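Local atomic coordinates of intergenic-region protein (Escherichia coli CFT073, PDB entry 2WJ9), a protein that belongs to the antirestriction proteins and probably helps incoming mobile DNA escape host restriction by counteracting restriction enzymes. Residues S131-I137 with Y166-E172; Q45-V51 with N94-N100; L84-G90 with W117-N121; R76-M81 with A139-T143. All coordinates share one frame. Residue numbers count along the deposited sequence, not the author numbering.

Interaction 1 (S131-I137 with Y166-E172); sequences SPEAAGI and YALQHPE
Polar groups in a largely buried contact are tolerated when they find partners, and the meeting of 131-137 with 166-172 illustrates the rule. Ser131 (phi/psi -65/155) is the N-cap of a helix whose residues 132-137 follow in regular alpha conformation; residues 166-172 begin helical, and by His170 (-77/144) the chain is extended. CA atoms face each other at Ala134-Glu172 (6.7 Å) and Ile137-Ala167 (7.3 Å). With chi1 p, Ser131 accepts at OG from Ala134 N (3.2 Å), the capping bond, and donates from OG to Glu172 OE2 at 2.5 Å. Ser131 N donates to Glu172 OE1 (2.8 Å), so the carboxylate of Glu172, a residue in the N-cap position of the following helix, grips the start of the first. His170, chi1 t, uses both ring nitrogens: NE2 donates to Glu133 OE1 (2.9 Å, nearly linear), while ND1 accepts from Glu172 N (3.0 Å). This His-carboxylate bond occupies one oxygen of Glu133; its OE2 lies 3.3 Å from Tyr166 OH, at best a weak bond. Beside the polar network Ile137, rotamer mt, sets CD1 3.6 Å from Tyr166 CE2 and CG2 4.2 Å from Ala167 CB. The contact thus ties the start of helix 132-151 to the junction between helices 154-168 and 173-180, with Ile176 touching Ala134 and Phe104 of strand 103-107 touching Ile137.

Interaction 2 (Q45-V51 with N94-N100); sequences QLVATIV and NLYTLNN
Asn99, the residue most covered here, shows how a side chain can prolong strand pairing beyond the last bridge. With chi1 p, its amide imitates a peptide group: ND2 donates to Gln45 O (3.1 Å) and OD1 accepts from Val47 N (3.0 Å), while its own N reaches Val47 O only weakly (3.3 Å). Residues 47-51 and 94-98 run antiparallel as extended chains, the short strand axes at 139°. Ala48-Leu98 and Ile50-Tyr96 are non-hydrogen-bonded pairs, CA-CA 4.7 and 4.5 Å; between them Thr49-Thr97 is hydrogen-bonded through Thr49 N to Thr97 O (2.9 Å) and Thr97 N to Thr49 O (3.0 Å). Strand 48-50 thereby forms, within this chain, one border of a three-stranded antiparallel sheet, 93-98 being central and 103-107 beyond it. Ile50, rotamer tt, brings CB within 3.7 Å of Tyr96 CE1, sharing its face with Ala48 and Leu98. Val51, chi1 t, donates from N to Leu95 O (2.8 Å), and its CG2 meets Leu95 CB at 3.9 Å. Water bridges Ile50 O (3.2 Å) and Thr97 OG1 (2.7 Å).

Interaction 3 (L84-G90 with W117-N121); sequences LCENYCG and WVLFN
A disulfide can shape a short loop so that it lies against a strand, as 84-90 does against the extended residues 117-121. Trp117 (chi1 m, chi2 -13°) presents an indole face to Cys89: Cys89 CB sits 3.5 Å from the six-membered ring centroid, a CH-pi contact 8° off the normal, and Cys89 SG is 4.2 Å from the five-membered one, obliquely. Val118 O accepts from Glu86 N (3.2 Å), and Val118 CG1 touches Glu86 OE1 (3.2 Å), a carboxylate salt-bridged to Arg127. Leu119 (chi1 m, chi2 p) lies opposite Cys85 in a single backbone bridge, CA-CA 4.7 Å, and puts CD2 3.9 Å from Leu84 CB. Phe120 N donates to Leu84 O at 2.7 Å. Finally, Asn121 CB packs 3.9 Å from Leu84 CD2, its amide being held by Ile179 O and Met123 N. The whole is a disulfide-closed loop, Cys85 SG to Cys89 SG 2.0 Å, at the C-terminal end of helix 73-84, bridged to the two-stranded antiparallel sheet of 117-121 and 126-130.

Interaction 4 (R76-M81 with A139-T143); sequences RVFGWM and ACLMT. With SO4 (sulfate ion), chain H.
Where helices cross steeply, small residues permit close approach and large side chains fill the margins. Helical residues 76-81 and 139-143 cross at 116°, their axes 8.5 Å apart, with CA pairs Met81-Ala139 (5.5 Å) and Val77-Cys140 (5.7 Å). Ala139 points into the crossing; its CB is 4.0 Å from Val77 CG1 and 4.2 Å from Met81 SD. Val77, chi1 t, sets CG1 3.9 Å from Cys140 SG. Trp80, chi1 m with chi2 107°, receives Met142 CB over a face, 4.1 Å from its five-membered ring centroid; Met142 (mmm) brings CE 3.9 Å from Trp80 CZ3 in one of two deposited conformers. Thr143, chi1 m, turns OG1 back to donate to Ala139 O (2.8 Å), and Thr143 OG1 also lies 3.2 Å from Trp80 CD1. Arg76 directs its end away: NH1 binds sulfate O3 (3.1 Å), probably from the crystallisation liquor, and NE bonds Thr72. Helix 73-84 packs across the middle of helix 132-151, with Met105 of strand 103-107 touching Val77 and Cys140.

How the interactions relate
Helix 132-151 shows how one long helix can organise several contacts: interaction 1 uses its first turns, interaction 4 the next, their centres 14 Å apart. Interaction 3 touches both. Ala135 CB lies 3.5 Å from Trp117 CE3, while Met81 CE is 4.1 Å from Cys89 SG and 4.0 Å from Leu119 CD2, so Met81 connects the disulfide loop with the helix crossing. On the other flank interaction 2 meets interaction 1 through Tyr166, whose CD1 is 3.4 Å from Leu98 CD2, and probably through a hydrogen bond from Leu46 N to Gln169 OE1 (3.1 Å). Interactions 2 and 3, centres about 24 Å apart, lie on opposite sides of the chain's centre.

Interaction 1 (S131-I137 with Y166-E172)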
# COMPACT_ATOMS: atom_id res chain seq x y z
N SER B 131 10.26 -15.39 14.83
CA SER B 131 10.82 -14.53 15.88
C SER B 131 9.72 -13.69 16.55
O SER B 131 8.67 -13.45 15.95
CB SER B 131 11.89 -13.60 15.31
OG SER B 131 11.34 -12.68 14.39
N PRO B 132 9.95 -13.27 17.81
CA PRO B 132 9.05 -12.28 18.41
C PRO B 132 8.79 -11.04 17.54
O PRO B 132 7.63 -10.62 17.43
CB PRO B 132 9.76 -11.94 19.73
CG PRO B 132 10.46 -13.22 20.10
CD PRO B 132 10.97 -13.74 18.78
N GLU B 133 9.83 -10.48 16.91
CA GLU B 133 9.64 -9.32 15.99
C GLU B 133 8.63 -9.65 14.90
O GLU B 133 7.70 -8.87 14.65
CB GLU B 133 10.94 -8.82 15.29
CG GLU B 133 10.75 -7.37 14.65
CD GLU B 133 11.51 -7.06 13.33
OE1 GLU B 133 12.18 -7.94 12.75
OE2 GLU B 133 11.42 -5.89 12.86
N ALA B 134 8.83 -10.78 14.22
CA ALA B 134 7.96 -11.17 13.11
C ALA B 134 6.50 -11.40 13.55
O ALA B 134 5.56 -11.01 12.85
CB ALA B 134 8.51 -12.39 12.38
N ALA B 135 6.32 -12.04 14.71
CA ALA B 135 4.99 -12.19 15.31
C ALA B 135 4.27 -10.85 15.51
O ALA B 135 3.09 -10.71 15.18
CB ALA B 135 5.10 -12.93 16.64
N GLY B 136 4.99 -9.86 16.04
CA GLY B 136 4.44 -8.51 16.22
C GLY B 136 4.03 -7.86 14.90
O GLY B 136 2.97 -7.22 14.82
N ILE B 137 4.86 -8.02 13.87
CA ILE B 137 4.51 -7.52 12.53
C ILE B 137 3.20 -8.17 12.05
O ILE B 137 2.27 -7.48 11.61
CB ILE B 137 5.66 -7.75 11.53
CG1 ILE B 137 6.87 -6.86 11.89
CG2 ILE B 137 5.18 -7.47 10.11
CD1 ILE B 137 8.14 -7.19 11.11
N TYR B 166 6.96 -3.72 4.14
CA TYR B 166 8.04 -4.11 5.06
C TYR B 166 8.07 -5.63 5.29
O TYR B 166 9.16 -6.24 5.31
CB TYR B 166 7.90 -3.36 6.39
CG TYR B 166 9.03 -3.59 7.37
CD1 TYR B 166 10.33 -3.18 7.08
CD2 TYR B 166 8.80 -4.18 8.61
CE1 TYR B 166 11.36 -3.38 7.98
CE2 TYR B 166 9.82 -4.39 9.51
CZ TYR B 166 11.11 -3.98 9.20
OH TYR B 166 12.14 -4.18 10.09
N ALA B 167 6.88 -6.23 5.45
CA ALA B 167 6.75 -7.69 5.60
C ALA B 167 7.23 -8.43 4.35
O ALA B 167 7.88 -9.47 4.46
CB ALA B 167 5.30 -8.07 5.91
N LEU B 168 6.92 -7.87 3.18
CA LEU B 168 7.32 -8.49 1.91
C LEU B 168 8.83 -8.50 1.72
O LEU B 168 9.34 -9.32 0.97
CB LEU B 168 6.61 -7.82 0.72
CG LEU B 168 5.11 -8.15 0.60
CD1 LEU B 168 4.42 -7.24 -0.43
CD2 LEU B 168 4.91 -9.61 0.23
N GLN B 169 9.54 -7.59 2.39
CA GLN B 169 11.00 -7.52 2.32
C GLN B 169 11.70 -8.25 3.47
O GLN B 169 12.93 -8.36 3.48
CB GLN B 169 11.48 -6.06 2.30
CG GLN B 169 11.04 -5.26 1.06
CD GLN B 169 11.63 -3.86 1.00
OE1 GLN B 169 12.40 -3.44 1.87
NE2 GLN B 169 11.28 -3.13 -0.06
N HIS B 170 10.92 -8.74 4.43
CA HIS B 170 11.45 -9.29 5.70
C HIS B 170 12.03 -10.69 5.52
O HIS B 170 11.49 -11.47 4.73
CB HIS B 170 10.32 -9.32 6.74
CG HIS B 170 10.79 -9.43 8.16
ND1 HIS B 170 11.08 -10.64 8.76
CD2 HIS B 170 11.00 -8.48 9.11
CE1 HIS B 170 11.46 -10.43 10.01
NE2 HIS B 170 11.43 -9.13 10.25
N PRO B 171 13.12 -11.03 6.24
CA PRO B 171 13.68 -12.39 6.16
C PRO B 171 12.69 -13.50 6.50
O PRO B 171 12.83 -14.61 6.00
CB PRO B 171 14.81 -12.38 7.20
CG PRO B 171 15.08 -10.97 7.51
CD PRO B 171 13.90 -10.15 7.13
N GLU B 172 11.70 -13.19 7.34
CA GLU B 172 10.65 -14.14 7.73
C GLU B 172 9.31 -13.86 7.03
O GLU B 172 8.25 -14.18 7.56
CB GLU B 172 10.48 -14.12 9.25
CG GLU B 172 11.74 -14.50 9.99
CD GLU B 172 11.57 -14.41 11.48
OE1 GLU B 172 10.95 -15.33 12.07
OE2 GLU B 172 12.07 -13.43 12.07

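Interaction 2 (Q45-V51 with N94-N100)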
# COMPACT_ATOMS: atom_id res chain seq x y z
N GLN B 45 14.42 0.47 -0.30
CA GLN B 45 14.85 -0.29 0.89
C GLN B 45 14.15 0.25 2.12
O GLN B 45 14.35 1.42 2.49
CB GLN B 45 16.37 -0.21 1.10
CG GLN B 45 16.86 -0.84 2.42
CD GLN B 45 16.54 -2.32 2.53
OE1 GLN B 45 15.90 -2.77 3.48
NE2 GLN B 45 16.95 -3.08 1.53
N LEU B 46 13.37 -0.60 2.78
CA LEU B 46 12.58 -0.19 3.93
C LEU B 46 13.32 -0.51 5.24
O LEU B 46 13.98 -1.56 5.37
CB LEU B 46 11.18 -0.84 3.88
CG LEU B 46 10.37 -0.48 2.63
CD1 LEU B 46 9.07 -1.27 2.56
CD2 LEU B 46 10.07 1.03 2.53
N VAL B 47 13.21 0.41 6.20
CA VAL B 47 13.94 0.32 7.46
C VAL B 47 13.02 0.76 8.60
O VAL B 47 12.34 1.78 8.48
CB VAL B 47 15.21 1.20 7.45
CG1 VAL B 47 15.87 1.23 8.83
CG2 VAL B 47 16.19 0.70 6.38
N ALA B 48 13.01 -0.02 9.68
CA ALA B 48 12.28 0.31 10.91
C ALA B 48 13.22 0.95 11.93
O ALA B 48 14.36 0.50 12.12
CB ALA B 48 11.67 -0.95 11.50
N THR B 49 12.76 2.01 12.59
CA THR B 49 13.57 2.73 13.59
C THR B 49 12.77 2.85 14.89
O THR B 49 11.59 3.21 14.87
CB THR B 49 13.97 4.14 13.10
OG1 THR B 49 14.77 4.03 11.92
CG2 THR B 49 14.75 4.89 14.17
N ILE B 50 13.40 2.50 16.01
CA ILE B 50 12.71 2.51 17.30
C ILE B 50 12.31 3.95 17.67
O ILE B 50 13.01 4.91 17.32
CB ILE B 50 13.54 1.83 18.42
CG1 ILE B 50 12.68 1.56 19.66
CG2 ILE B 50 14.76 2.66 18.79
CD1 ILE B 50 13.35 0.62 20.67
N VAL B 51 11.15 4.09 18.31
CA VAL B 51 10.66 5.38 18.78
C VAL B 51 11.33 5.68 20.14
O VAL B 51 11.28 4.85 21.04
CB VAL B 51 9.12 5.39 18.93
CG1 VAL B 51 8.64 6.73 19.48
CG2 VAL B 51 8.45 5.09 17.58
N ASN B 94 8.04 -2.69 21.89
CA ASN B 94 8.51 -1.35 21.50
C ASN B 94 7.70 -0.79 20.34
O ASN B 94 6.99 -1.52 19.65
CB ASN B 94 9.98 -1.41 21.08
CG ASN B 94 10.89 -2.01 22.14
OD1 ASN B 94 11.72 -2.87 21.84
ND2 ASN B 94 10.74 -1.55 23.37
N LEU B 95 7.83 0.52 20.13
CA LEU B 95 7.17 1.21 19.03
C LEU B 95 8.19 1.58 17.95
O LEU B 95 9.32 1.96 18.27
CB LEU B 95 6.43 2.45 19.53
CG LEU B 95 5.47 2.25 20.72
CD1 LEU B 95 4.75 3.55 21.08
CD2 LEU B 95 4.46 1.13 20.45
N TYR B 96 7.78 1.44 16.69
CA TYR B 96 8.66 1.64 15.52
C TYR B 96 8.00 2.48 14.41
O TYR B 96 6.81 2.37 14.16
CB TYR B 96 9.09 0.28 14.93
CG TYR B 96 9.91 -0.56 15.87
CD1 TYR B 96 11.29 -0.40 15.95
CD2 TYR B 96 9.31 -1.50 16.70
CE1 TYR B 96 12.05 -1.17 16.83
CE2 TYR B 96 10.06 -2.28 17.57
CZ TYR B 96 11.44 -2.11 17.64
OH TYR B 96 12.19 -2.87 18.52
N THR B 97 8.82 3.30 13.75
CA THR B 97 8.43 4.00 12.51
C THR B 97 9.16 3.40 11.30
O THR B 97 10.25 2.84 11.45
CB THR B 97 8.72 5.53 12.59
OG1 THR B 97 10.13 5.79 12.77
CG2 THR B 97 7.94 6.16 13.74
N LEU B 98 8.53 3.52 10.12
CA LEU B 98 9.10 3.03 8.86
C LEU B 98 9.40 4.24 7.96
O LEU B 98 8.70 5.25 8.04
CB LEU B 98 8.12 2.06 8.16
CG LEU B 98 7.94 0.64 8.76
CD1 LEU B 98 6.66 0.00 8.27
CD2 LEU B 98 9.14 -0.26 8.46
N ASN B 99 10.41 4.13 7.10
CA ASN B 99 10.80 5.25 6.21
C ASN B 99 9.91 5.43 4.96
O ASN B 99 10.22 6.26 4.08
CB ASN B 99 12.28 5.13 5.80
CG ASN B 99 12.59 3.83 5.06
OD1 ASN B 99 11.86 2.85 5.18
ND2 ASN B 99 13.69 3.82 4.32
N ASN B 100 8.83 4.65 4.88
CA ASN B 100 7.77 4.88 3.89
C ASN B 100 6.52 5.54 4.51
O ASN B 100 5.50 5.67 3.84
CB ASN B 100 7.39 3.58 3.18
CG ASN B 100 6.79 2.53 4.12
OD1 ASN B 100 6.74 2.72 5.34
ND2 ASN B 100 6.33 1.43 3.54
O HOH W 1 11.40 6.42 15.07
O HOH W 2 9.46 2.16 21.80

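Interaction 3 (L84-G90 with W117-N121)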
# COMPACT_ATOMS: atom_id res chain seq x y z
N LEU B 84 -3.41 -15.48 18.30
CA LEU B 84 -2.44 -16.19 17.46
C LEU B 84 -1.48 -17.08 18.26
O LEU B 84 -1.07 -18.13 17.77
CB LEU B 84 -1.63 -15.20 16.62
CG LEU B 84 -2.46 -14.41 15.59
CD1 LEU B 84 -1.59 -13.36 14.87
CD2 LEU B 84 -3.15 -15.35 14.60
N CYS B 85 -1.13 -16.66 19.48
CA CYS B 85 -0.12 -17.36 20.27
C CYS B 85 -0.61 -18.73 20.74
O CYS B 85 -1.67 -18.83 21.35
CB CYS B 85 0.30 -16.51 21.47
SG CYS B 85 1.70 -17.20 22.41
N GLU B 86 0.19 -19.76 20.48
CA GLU B 86 -0.15 -21.14 20.81
C GLU B 86 -0.05 -21.43 22.31
O GLU B 86 -0.96 -22.04 22.89
CB GLU B 86 0.75 -22.09 20.02
CG GLU B 86 0.56 -23.57 20.30
CD GLU B 86 1.26 -24.44 19.28
OE1 GLU B 86 0.96 -24.29 18.07
OE2 GLU B 86 2.12 -25.26 19.67
N ASN B 87 1.06 -21.03 22.92
CA ASN B 87 1.27 -21.23 24.36
C ASN B 87 1.67 -19.92 25.04
O ASN B 87 0.81 -19.08 25.29
CB ASN B 87 2.28 -22.36 24.62
CG ASN B 87 1.66 -23.75 24.50
OD1 ASN B 87 0.56 -24.00 24.99
ND2 ASN B 87 2.39 -24.67 23.87
N TYR B 88 2.96 -19.74 25.34
CA TYR B 88 3.41 -18.49 25.96
C TYR B 88 4.31 -17.70 25.01
O TYR B 88 5.31 -18.22 24.51
CB TYR B 88 4.14 -18.74 27.29
CG TYR B 88 4.56 -17.44 27.96
CD1 TYR B 88 3.62 -16.60 28.54
CD2 TYR B 88 5.90 -17.04 27.97
CE1 TYR B 88 4.00 -15.40 29.14
CE2 TYR B 88 6.29 -15.84 28.57
CZ TYR B 88 5.33 -15.02 29.15
OH TYR B 88 5.70 -13.83 29.74
N CYS B 89 3.93 -16.45 24.77
CA CYS B 89 4.71 -15.57 23.91
C CYS B 89 5.38 -14.49 24.78
O CYS B 89 6.58 -14.59 25.05
CB CYS B 89 3.82 -15.00 22.80
SG CYS B 89 3.33 -16.28 21.56
N GLY B 90 4.62 -13.51 25.25
CA GLY B 90 5.15 -12.55 26.22
C GLY B 90 5.99 -11.45 25.60
O GLY B 90 5.62 -10.89 24.57
N TRP B 117 8.71 -18.06 18.64
CA TRP B 117 7.32 -18.31 19.04
C TRP B 117 6.57 -19.12 17.99
O TRP B 117 6.81 -18.98 16.79
CB TRP B 117 6.56 -17.00 19.25
CG TRP B 117 7.03 -16.13 20.39
CD1 TRP B 117 7.88 -16.47 21.40
CD2 TRP B 117 6.63 -14.78 20.63
NE1 TRP B 117 8.05 -15.41 22.25
CE2 TRP B 117 7.30 -14.35 21.80
CE3 TRP B 117 5.79 -13.88 19.97
CZ2 TRP B 117 7.14 -13.06 22.32
CZ3 TRP B 117 5.64 -12.60 20.49
CH2 TRP B 117 6.31 -12.20 21.65
N VAL B 118 5.65 -19.97 18.45
CA VAL B 118 4.75 -20.69 17.56
C VAL B 118 3.36 -20.05 17.58
O VAL B 118 2.77 -19.87 18.66
CB VAL B 118 4.61 -22.17 17.97
CG1 VAL B 118 3.67 -22.90 17.01
CG2 VAL B 118 5.97 -22.84 18.02
N LEU B 119 2.86 -19.70 16.40
CA LEU B 119 1.55 -19.07 16.25
C LEU B 119 0.61 -20.00 15.48
O LEU B 119 1.07 -20.82 14.68
CB LEU B 119 1.67 -17.74 15.49
CG LEU B 119 2.20 -16.54 16.28
CD1 LEU B 119 3.62 -16.76 16.76
CD2 LEU B 119 2.12 -15.28 15.42
N PHE B 120 -0.69 -19.87 15.74
CA PHE B 120 -1.72 -20.62 15.02
C PHE B 120 -2.93 -19.73 14.75
O PHE B 120 -3.50 -19.15 15.68
CB PHE B 120 -2.16 -21.86 15.81
CG PHE B 120 -3.33 -22.59 15.19
CD1 PHE B 120 -3.17 -23.33 14.02
CD2 PHE B 120 -4.59 -22.52 15.77
CE1 PHE B 120 -4.24 -24.00 13.45
CE2 PHE B 120 -5.67 -23.19 15.19
CZ PHE B 120 -5.50 -23.93 14.03
N ASN B 121 -3.32 -19.64 13.48
CA ASN B 121 -4.50 -18.89 13.07
C ASN B 121 -5.64 -19.85 12.72
O ASN B 121 -5.58 -20.57 11.72
CB ASN B 121 -4.16 -18.00 11.87
CG ASN B 121 -5.29 -17.05 11.49
OD1 ASN B 121 -6.40 -17.12 12.02
ND2 ASN B 121 -5.01 -16.15 10.56

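Interaction 4 (R76-M81 with A139-T143)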
# COMPACT_ATOMS: atom_id res chain seq x y z
N ARG B 76 -5.98 -3.70 20.58
CA ARG B 76 -6.40 -4.62 19.51
C ARG B 76 -5.23 -5.50 19.01
O ARG B 76 -5.43 -6.69 18.72
CB ARG B 76 -7.06 -3.88 18.34
CG ARG B 76 -8.47 -3.39 18.66
CD ARG B 76 -9.08 -2.58 17.51
NE ARG B 76 -10.19 -1.75 17.97
CZ ARG B 76 -11.40 -2.19 18.30
NH1 ARG B 76 -11.70 -3.48 18.25
NH2 ARG B 76 -12.31 -1.31 18.70
N VAL B 77 -4.04 -4.91 18.90
CA VAL B 77 -2.83 -5.67 18.52
C VAL B 77 -2.55 -6.78 19.55
O VAL B 77 -2.32 -7.94 19.19
CB VAL B 77 -1.58 -4.78 18.38
CG1 VAL B 77 -0.34 -5.63 18.12
CG2 VAL B 77 -1.76 -3.75 17.24
N PHE B 78 -2.57 -6.42 20.84
CA PHE B 78 -2.37 -7.42 21.90
C PHE B 78 -3.46 -8.50 21.86
O PHE B 78 -3.19 -9.67 22.13
CB PHE B 78 -2.32 -6.75 23.29
CG PHE B 78 -1.03 -6.00 23.58
CD1 PHE B 78 0.21 -6.59 23.35
CD2 PHE B 78 -1.06 -4.72 24.13
CE1 PHE B 78 1.40 -5.91 23.63
CE2 PHE B 78 0.12 -4.03 24.42
CZ PHE B 78 1.35 -4.62 24.16
N GLY B 79 -4.69 -8.10 21.51
CA GLY B 79 -5.80 -9.04 21.34
C GLY B 79 -5.51 -10.04 20.24
O GLY B 79 -5.67 -11.24 20.44
N TRP B 80 -5.07 -9.56 19.08
CA TRP B 80 -4.68 -10.47 17.99
C TRP B 80 -3.51 -11.39 18.40
O TRP B 80 -3.52 -12.58 18.10
CB TRP B 80 -4.36 -9.72 16.69
CG TRP B 80 -5.59 -9.35 15.91
CD1 TRP B 80 -6.13 -8.11 15.78
CD2 TRP B 80 -6.44 -10.24 15.18
NE1 TRP B 80 -7.27 -8.17 15.00
CE2 TRP B 80 -7.48 -9.47 14.63
CE3 TRP B 80 -6.42 -11.62 14.94
CZ2 TRP B 80 -8.49 -10.02 13.83
CZ3 TRP B 80 -7.45 -12.18 14.16
CH2 TRP B 80 -8.46 -11.37 13.61
N MET B 81 -2.54 -10.83 19.12
CA MET B 81 -1.37 -11.61 19.54
C MET B 81 -1.79 -12.75 20.48
O MET B 81 -1.28 -13.88 20.38
CB MET B 81 -0.34 -10.67 20.19
CG MET B 81 1.06 -11.23 20.35
SD MET B 81 1.87 -11.74 18.83
CE MET B 81 1.73 -13.51 18.99
N ALA B 139 0.75 -9.60 13.91
CA ALA B 139 -0.38 -9.11 14.70
C ALA B 139 -0.85 -7.71 14.25
O ALA B 139 -2.05 -7.43 14.19
CB ALA B 139 -0.05 -9.11 16.18
N CYS B 140 0.10 -6.83 13.95
CA CYS B 140 -0.23 -5.49 13.46
C CYS B 140 -0.91 -5.50 12.08
O CYS B 140 -1.86 -4.75 11.83
CB CYS B 140 1.01 -4.59 13.45
SG CYS B 140 1.67 -4.15 15.10
N LEU B 141 -0.42 -6.34 11.18
CA LEU B 141 -1.07 -6.50 9.87
C LEU B 141 -2.54 -6.89 9.98
O LEU B 141 -3.40 -6.31 9.31
CB LEU B 141 -0.31 -7.49 8.98
CG LEU B 141 1.04 -6.98 8.48
CD1 LEU B 141 1.87 -8.13 7.87
CD2 LEU B 141 0.86 -5.82 7.46
N MET B 142 -2.83 -7.89 10.82
CA MET B 142 -4.20 -8.36 11.04
C MET B 142 -5.06 -7.25 11.63
O MET B 142 -6.22 -7.06 11.23
CB MET B 142 -4.19 -9.56 12.00
CG MET B 142 -3.44 -10.77 11.48
SD MET B 142 -4.20 -11.50 10.02
CE MET B 142 -5.61 -12.37 10.71
N THR B 143 -4.50 -6.53 12.60
CA THR B 143 -5.19 -5.40 13.24
C THR B 143 -5.56 -4.31 12.21
O THR B 143 -6.72 -3.88 12.14
CB THR B 143 -4.32 -4.76 14.34
OG1 THR B 143 -4.00 -5.76 15.32
CG2 THR B 143 -5.06 -3.59 15.02
S SO4 H . -11.29 -7.05 17.50
O1 SO4 H . -10.98 -7.99 16.42
O2 SO4 H . -11.31 -7.76 18.77
O3 SO4 H . -10.23 -6.03 17.45
O4 SO4 H . -12.63 -6.48 17.27